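Local coordinates for endo-b-1,4-glucanase (PDB 1KS8), which probably hydrolyses internal beta-1,4-glucosidic linkages in cellulose and related beta-glucans, as a family 9 glycosyl hydrolase of termite origin, at residues A[153-164]-A[214-225]. Numbering follows the deposited sequence.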
ATOM      1  N   GLY A 153      11.511  -7.909  -5.549  1.00  9.05           N
ATOM      2  CA  GLY A 153      10.375  -8.504  -6.227  1.00  9.95           C
ATOM      3  C   GLY A 153       9.123  -7.645  -6.176  1.00  9.26           C
ATOM      4  O   GLY A 153       8.459  -7.448  -7.194  1.00  8.97           O
ATOM      5  N   GLU A 154       8.789  -7.125  -4.998  1.00  9.64           N
ATOM      6  CA  GLU A 154       7.597  -6.296  -4.884  1.00  9.08           C
ATOM      7  C   GLU A 154       7.770  -5.023  -5.696  1.00  8.01           C
ATOM      8  O   GLU A 154       6.822  -4.537  -6.307  1.00  8.56           O
ATOM      9  CB  GLU A 154       7.310  -5.939  -3.424  1.00  8.81           C
ATOM     10  CG  GLU A 154       5.963  -5.245  -3.218  1.00  9.52           C
ATOM     11  CD  GLU A 154       4.791  -6.102  -3.670  1.00 10.29           C
ATOM     12  OE1 GLU A 154       4.716  -7.271  -3.237  1.00 12.25           O
ATOM     13  OE2 GLU A 154       3.944  -5.615  -4.453  1.00  8.98           O
ATOM     14  N   THR A 155       8.984  -4.483  -5.705  1.00  8.05           N
ATOM     15  CA  THR A 155       9.247  -3.270  -6.466  1.00  7.48           C
ATOM     16  C   THR A 155       9.130  -3.557  -7.961  1.00  7.59           C
ATOM     17  O   THR A 155       8.600  -2.742  -8.715  1.00  8.44           O
ATOM     18  CB  THR A 155      10.637  -2.695  -6.130  1.00  7.50           C
ATOM     19  OG1 THR A 155      10.717  -2.462  -4.717  1.00  7.29           O
ATOM     20  CG2 THR A 155      10.859  -1.372  -6.858  1.00  8.90           C
ATOM     21  N   ALA A 156       9.611  -4.722  -8.390  1.00  8.09           N
ATOM     22  CA  ALA A 156       9.511  -5.093  -9.798  1.00  8.48           C
ATOM     23  C   ALA A 156       8.030  -5.205 -10.177  1.00  8.14           C
ATOM     24  O   ALA A 156       7.620  -4.794 -11.265  1.00  8.39           O
ATOM     25  CB  ALA A 156      10.218  -6.416 -10.042  1.00  9.01           C
ATOM     26  N   ALA A 157       7.229  -5.759  -9.272  1.00  8.93           N
ATOM     27  CA  ALA A 157       5.797  -5.907  -9.509  1.00  8.52           C
ATOM     28  C   ALA A 157       5.138  -4.538  -9.640  1.00  7.72           C
ATOM     29  O   ALA A 157       4.322  -4.315 -10.534  1.00  8.61           O
ATOM     30  CB  ALA A 157       5.153  -6.687  -8.367  1.00  8.42           C
ATOM     31  N   ALA A 158       5.496  -3.621  -8.746  1.00  8.73           N
ATOM     32  CA  ALA A 158       4.930  -2.278  -8.774  1.00  7.73           C
ATOM     33  C   ALA A 158       5.276  -1.583 -10.086  1.00  8.23           C
ATOM     34  O   ALA A 158       4.426  -0.942 -10.706  1.00  9.11           O
ATOM     35  CB  ALA A 158       5.453  -1.461  -7.593  1.00  8.49           C
ATOM     36  N   LEU A 159       6.529  -1.718 -10.509  1.00  8.62           N
ATOM     37  CA  LEU A 159       6.980  -1.095 -11.747  1.00  9.21           C
ATOM     38  C   LEU A 159       6.284  -1.701 -12.963  1.00  9.22           C
ATOM     39  O   LEU A 159       5.881  -0.980 -13.880  1.00  9.88           O
ATOM     40  CB  LEU A 159       8.498  -1.233 -11.871  1.00  8.90           C
ATOM     41  CG  LEU A 159       9.287  -0.430 -10.832  1.00  9.69           C
ATOM     42  CD1 LEU A 159      10.737  -0.889 -10.828  1.00 17.30           C
ATOM     43  CD2 LEU A 159       9.193   1.053 -11.141  1.00 11.07           C
ATOM     44  N   ALA A 160       6.127  -3.021 -12.962  1.00  9.27           N
ATOM     45  CA  ALA A 160       5.463  -3.698 -14.069  1.00  9.17           C
ATOM     46  C   ALA A 160       3.995  -3.290 -14.122  1.00  9.30           C
ATOM     47  O   ALA A 160       3.458  -3.005 -15.191  1.00 10.37           O
ATOM     48  CB  ALA A 160       5.588  -5.212 -13.914  1.00  9.32           C
ATOM     49  N   ALA A 161       3.345  -3.251 -12.963  1.00  8.60           N
ATOM     50  CA  ALA A 161       1.943  -2.855 -12.910  1.00  9.24           C
ATOM     51  C   ALA A 161       1.816  -1.415 -13.401  1.00  9.14           C
ATOM     52  O   ALA A 161       0.916  -1.088 -14.178  1.00  9.82           O
ATOM     53  CB  ALA A 161       1.412  -2.982 -11.487  1.00  9.50           C
ATOM     54  N   ALA A 162       2.724  -0.554 -12.951  1.00  9.56           N
ATOM     55  CA  ALA A 162       2.696   0.841 -13.366  1.00 10.08           C
ATOM     56  C   ALA A 162       2.919   0.980 -14.872  1.00 10.56           C
ATOM     57  O   ALA A 162       2.338   1.859 -15.506  1.00 10.11           O
ATOM     58  CB  ALA A 162       3.749   1.640 -12.602  1.00  9.55           C
ATOM     59  N   SER A 163       3.751   0.118 -15.451  1.00 10.11           N
ATOM     60  CA  SER A 163       4.009   0.207 -16.888  1.00 10.87           C
ATOM     61  C   SER A 163       2.715  -0.011 -17.669  1.00 11.21           C
ATOM     62  O   SER A 163       2.529   0.554 -18.745  1.00 12.93           O
ATOM     63  CB  SER A 163       5.077  -0.810 -17.323  1.00 11.18           C
ATOM     64  OG  SER A 163       4.572  -2.133 -17.370  1.00 12.37           O
ATOM     65  N   ILE A 164       1.819  -0.824 -17.119  1.00 11.12           N
ATOM     66  CA  ILE A 164       0.534  -1.084 -17.759  1.00 11.36           C
ATOM     67  C   ILE A 164      -0.339   0.165 -17.633  1.00 12.42           C
ATOM     68  O   ILE A 164      -0.983   0.594 -18.589  1.00 12.78           O
ATOM     69  CB  ILE A 164      -0.183  -2.287 -17.102  1.00 12.29           C
ATOM     70  CG1 ILE A 164       0.641  -3.558 -17.319  1.00 13.96           C
ATOM     71  CG2 ILE A 164      -1.584  -2.452 -17.685  1.00 13.11           C
ATOM     72  CD1 ILE A 164       0.139  -4.759 -16.540  1.00 20.20           C
ATOM     73  N   GLU A 214       6.875 -13.428  -3.331  1.00 14.02           N
ATOM     74  CA  GLU A 214       7.202 -12.215  -4.077  1.00 12.60           C
ATOM     75  C   GLU A 214       7.755 -12.523  -5.464  1.00 12.57           C
ATOM     76  O   GLU A 214       7.509 -11.785  -6.419  1.00 11.92           O
ATOM     77  CB  GLU A 214       8.225 -11.374  -3.310  1.00 13.83           C
ATOM     78  CG  GLU A 214       7.676 -10.693  -2.072  1.00 18.43           C
ATOM     79  CD  GLU A 214       6.516  -9.779  -2.390  1.00 21.74           C
ATOM     80  OE1 GLU A 214       6.583  -9.076  -3.420  1.00 21.72           O
ATOM     81  OE2 GLU A 214       5.541  -9.760  -1.610  1.00 25.79           O
ATOM     82  N   LEU A 215       8.520 -13.604  -5.573  1.00 12.00           N
ATOM     83  CA  LEU A 215       9.089 -13.988  -6.860  1.00 12.14           C
ATOM     84  C   LEU A 215       7.975 -14.375  -7.832  1.00 11.32           C
ATOM     85  O   LEU A 215       8.019 -14.032  -9.013  1.00 11.53           O
ATOM     86  CB  LEU A 215      10.070 -15.151  -6.679  1.00 12.65           C
ATOM     87  CG  LEU A 215      11.353 -14.802  -5.915  1.00 12.63           C
ATOM     88  CD1 LEU A 215      12.183 -16.060  -5.692  1.00 13.99           C
ATOM     89  CD2 LEU A 215      12.148 -13.767  -6.700  1.00 14.24           C
ATOM     90  N   VAL A 216       6.970 -15.082  -7.325  1.00 11.43           N
ATOM     91  CA  VAL A 216       5.842 -15.500  -8.153  1.00 10.74           C
ATOM     92  C   VAL A 216       5.000 -14.279  -8.527  1.00  9.60           C
ATOM     93  O   VAL A 216       4.571 -14.130  -9.669  1.00  9.86           O
ATOM     94  CB  VAL A 216       4.945 -16.512  -7.401  1.00 11.51           C
ATOM     95  CG1 VAL A 216       3.813 -16.970  -8.300  1.00 11.62           C
ATOM     96  CG2 VAL A 216       5.775 -17.707  -6.937  1.00 13.28           C
ATOM     97  N   TRP A 217       4.774 -13.413  -7.544  1.00 10.33           N
ATOM     98  CA  TRP A 217       3.998 -12.186  -7.716  1.00 10.09           C
ATOM     99  C   TRP A 217       4.644 -11.311  -8.793  1.00  9.79           C
ATOM    100  O   TRP A 217       3.972 -10.853  -9.721  1.00 10.28           O
ATOM    101  CB  TRP A 217       3.950 -11.464  -6.362  1.00 10.06           C
ATOM    102  CG  TRP A 217       3.246 -10.128  -6.276  1.00  9.99           C
ATOM    103  CD1 TRP A 217       3.805  -8.945  -5.872  1.00  9.51           C
ATOM    104  CD2 TRP A 217       1.838  -9.869  -6.423  1.00 10.60           C
ATOM    105  NE1 TRP A 217       2.841  -7.977  -5.747  1.00  9.79           N
ATOM    106  CE2 TRP A 217       1.624  -8.513  -6.077  1.00  9.86           C
ATOM    107  CE3 TRP A 217       0.739 -10.650  -6.807  1.00 11.82           C
ATOM    108  CZ2 TRP A 217       0.355  -7.923  -6.100  1.00 10.62           C
ATOM    109  CZ3 TRP A 217      -0.527 -10.059  -6.830  1.00 10.26           C
ATOM    110  CH2 TRP A 217      -0.706  -8.710  -6.478  1.00 10.36           C
ATOM    111  N   ALA A 218       5.951 -11.093  -8.674  1.00 10.43           N
ATOM    112  CA  ALA A 218       6.687 -10.279  -9.636  1.00 10.43           C
ATOM    113  C   ALA A 218       6.658 -10.895 -11.035  1.00 10.33           C
ATOM    114  O   ALA A 218       6.446 -10.196 -12.029  1.00 10.80           O
ATOM    115  CB  ALA A 218       8.132 -10.102  -9.174  1.00 10.84           C
ATOM    116  N   ALA A 219       6.873 -12.205 -11.112  1.00 11.28           N
ATOM    117  CA  ALA A 219       6.869 -12.892 -12.398  1.00 11.21           C
ATOM    118  C   ALA A 219       5.505 -12.772 -13.066  1.00 10.23           C
ATOM    119  O   ALA A 219       5.412 -12.539 -14.271  1.00 10.98           O
ATOM    120  CB  ALA A 219       7.236 -14.363 -12.215  1.00 11.42           C
ATOM    121  N   ALA A 220       4.444 -12.926 -12.281  1.00 10.28           N
ATOM    122  CA  ALA A 220       3.093 -12.825 -12.820  1.00 11.09           C
ATOM    123  C   ALA A 220       2.833 -11.430 -13.377  1.00 10.52           C
ATOM    124  O   ALA A 220       2.284 -11.284 -14.468  1.00 10.75           O
ATOM    125  CB  ALA A 220       2.071 -13.164 -11.741  1.00 11.21           C
ATOM    126  N   TRP A 221       3.224 -10.400 -12.632  1.00 10.83           N
ATOM    127  CA  TRP A 221       3.023  -9.032 -13.095  1.00 10.25           C
ATOM    128  C   TRP A 221       3.839  -8.734 -14.347  1.00  9.83           C
ATOM    129  O   TRP A 221       3.369  -8.041 -15.249  1.00 11.47           O
ATOM    130  CB  TRP A 221       3.359  -8.030 -11.985  1.00  9.97           C
ATOM    131  CG  TRP A 221       2.191  -7.783 -11.079  1.00  9.17           C
ATOM    132  CD1 TRP A 221       2.023  -8.236  -9.801  1.00  9.19           C
ATOM    133  CD2 TRP A 221       0.998  -7.067 -11.412  1.00  9.79           C
ATOM    134  NE1 TRP A 221       0.794  -7.846  -9.316  1.00  9.26           N
ATOM    135  CE2 TRP A 221       0.145  -7.128 -10.287  1.00  9.19           C
ATOM    136  CE3 TRP A 221       0.564  -6.381 -12.555  1.00 10.13           C
ATOM    137  CZ2 TRP A 221      -1.119  -6.528 -10.272  1.00 10.05           C
ATOM    138  CZ3 TRP A 221      -0.692  -5.784 -12.540  1.00 10.03           C
ATOM    139  CH2 TRP A 221      -1.519  -5.863 -11.405  1.00  9.71           C
ATOM    140  N   LEU A 222       5.058  -9.261 -14.408  1.00 11.49           N
ATOM    141  CA  LEU A 222       5.893  -9.046 -15.583  1.00 11.72           C
ATOM    142  C   LEU A 222       5.268  -9.714 -16.800  1.00 12.40           C
ATOM    143  O   LEU A 222       5.331  -9.182 -17.904  1.00 12.42           O
ATOM    144  CB  LEU A 222       7.306  -9.575 -15.341  1.00 11.85           C
ATOM    145  CG  LEU A 222       8.212  -8.545 -14.661  1.00 13.12           C
ATOM    146  CD1 LEU A 222       9.482  -9.206 -14.175  1.00 15.28           C
ATOM    147  CD2 LEU A 222       8.515  -7.416 -15.642  1.00 12.84           C
ATOM    148  N   TYR A 223       4.655 -10.876 -16.602  1.00 12.57           N
ATOM    149  CA  TYR A 223       4.005 -11.553 -17.716  1.00 13.92           C
ATOM    150  C   TYR A 223       2.856 -10.682 -18.215  1.00 13.66           C
ATOM    151  O   TYR A 223       2.687 -10.478 -19.416  1.00 15.13           O
ATOM    152  CB  TYR A 223       3.455 -12.915 -17.291  1.00 14.71           C
ATOM    153  CG  TYR A 223       2.597 -13.560 -18.355  1.00 16.72           C
ATOM    154  CD1 TYR A 223       3.120 -13.861 -19.613  1.00 17.44           C
ATOM    155  CD2 TYR A 223       1.252 -13.844 -18.116  1.00 18.47           C
ATOM    156  CE1 TYR A 223       2.325 -14.429 -20.608  1.00 19.50           C
ATOM    157  CE2 TYR A 223       0.448 -14.413 -19.104  1.00 19.75           C
ATOM    158  CZ  TYR A 223       0.992 -14.701 -20.346  1.00 20.52           C
ATOM    159  OH  TYR A 223       0.201 -15.258 -21.326  1.00 22.59           O
ATOM    160  N   ARG A 224       2.065 -10.163 -17.283  1.00 12.88           N
ATOM    161  CA  ARG A 224       0.935  -9.322 -17.642  1.00 13.11           C
ATOM    162  C   ARG A 224       1.368  -8.071 -18.401  1.00 13.30           C
ATOM    163  O   ARG A 224       0.683  -7.626 -19.320  1.00 14.65           O
ATOM    164  CB  ARG A 224       0.163  -8.914 -16.381  1.00 12.86           C
ATOM    165  CG  ARG A 224      -1.112  -8.142 -16.667  1.00 12.77           C
ATOM    166  CD  ARG A 224      -1.873  -7.820 -15.395  1.00 13.78           C
ATOM    167  NE  ARG A 224      -3.216  -7.340 -15.701  1.00 13.79           N
ATOM    168  CZ  ARG A 224      -4.189  -7.222 -14.805  1.00 13.69           C
ATOM    169  NH1 ARG A 224      -3.968  -7.545 -13.537  1.00 12.41           N
ATOM    170  NH2 ARG A 224      -5.390  -6.806 -15.185  1.00 13.66           N
ATOM    171  N   ALA A 225       2.514  -7.516 -18.017  1.00 14.15           N
ATOM    172  CA  ALA A 225       3.034  -6.298 -18.632  1.00 15.66           C
ATOM    173  C   ALA A 225       3.807  -6.491 -19.934  1.00 16.22           C
ATOM    174  O   ALA A 225       4.004  -5.534 -20.686  1.00 17.44           O
ATOM    175  CB  ALA A 225       3.913  -5.559 -17.630  1.00 14.88           C
TER
HETATM  176  O   HOH W   1       3.552  -2.723 -19.980  1.00 21.91           O
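The Trp221 indole lies with one face on Ala161, whose CB stands over that face, 3.9 Å from the centroid of the six-membered ring, in a CH-pi contact. Ile164 CD1 lies at the benzo edge, and the Trp221 side chain enters as a knob among Ala157, Ala160, Ala161 and Ile164. One face of Trp217 receives Trp221 NE1 near its rim, while Trp217 CD2 lies in the plane of Trp221 at its edge. At its own edge Trp217 sends NE1-H to Glu154 OE2 (2.9 Å, 154°). It meets OE2 on the syn side but tilted out of the carboxylate plane, while the oxygen lies close to the indole plane. With Glu154 CG anti to the backbone N (chi1 -172°) and the chain bent at chi2, the carboxylate turns to the indole. Glu154 OE1 also lies 2.6 Å from Glu214 OE1, with the two carboxylate planes turned steeply against each other. Lys256, salt-bridged to Glu154 OE1 and Glu214 OE2, probably offsets their charge; Thr70 also bonds Glu154 OE2. Glu214 is a calcium ligand in another structure of this protein, so Glu154 adjoins that site.

Small residues along the interface allow the backbones close together: Ala157 and Ala218 have CA atoms 4.5 Å apart, and Ala218 CB rests 3.3 Å from Gly153 O. At the C-terminal end Ile164 CD1 lies 3.6 Å from Arg224 CG, and a water links Ser163 OG to Ala225 O.

The axes approach to 8.0 Å at 18°, making helices 149-165 and 212-226 a near-parallel pair in the (alpha/alpha)6 barrel. Helix 62-78 packs beside both, its Trp74 edge-to-face with the two tryptophans; helices 171-190 and 257-268 add further contacts.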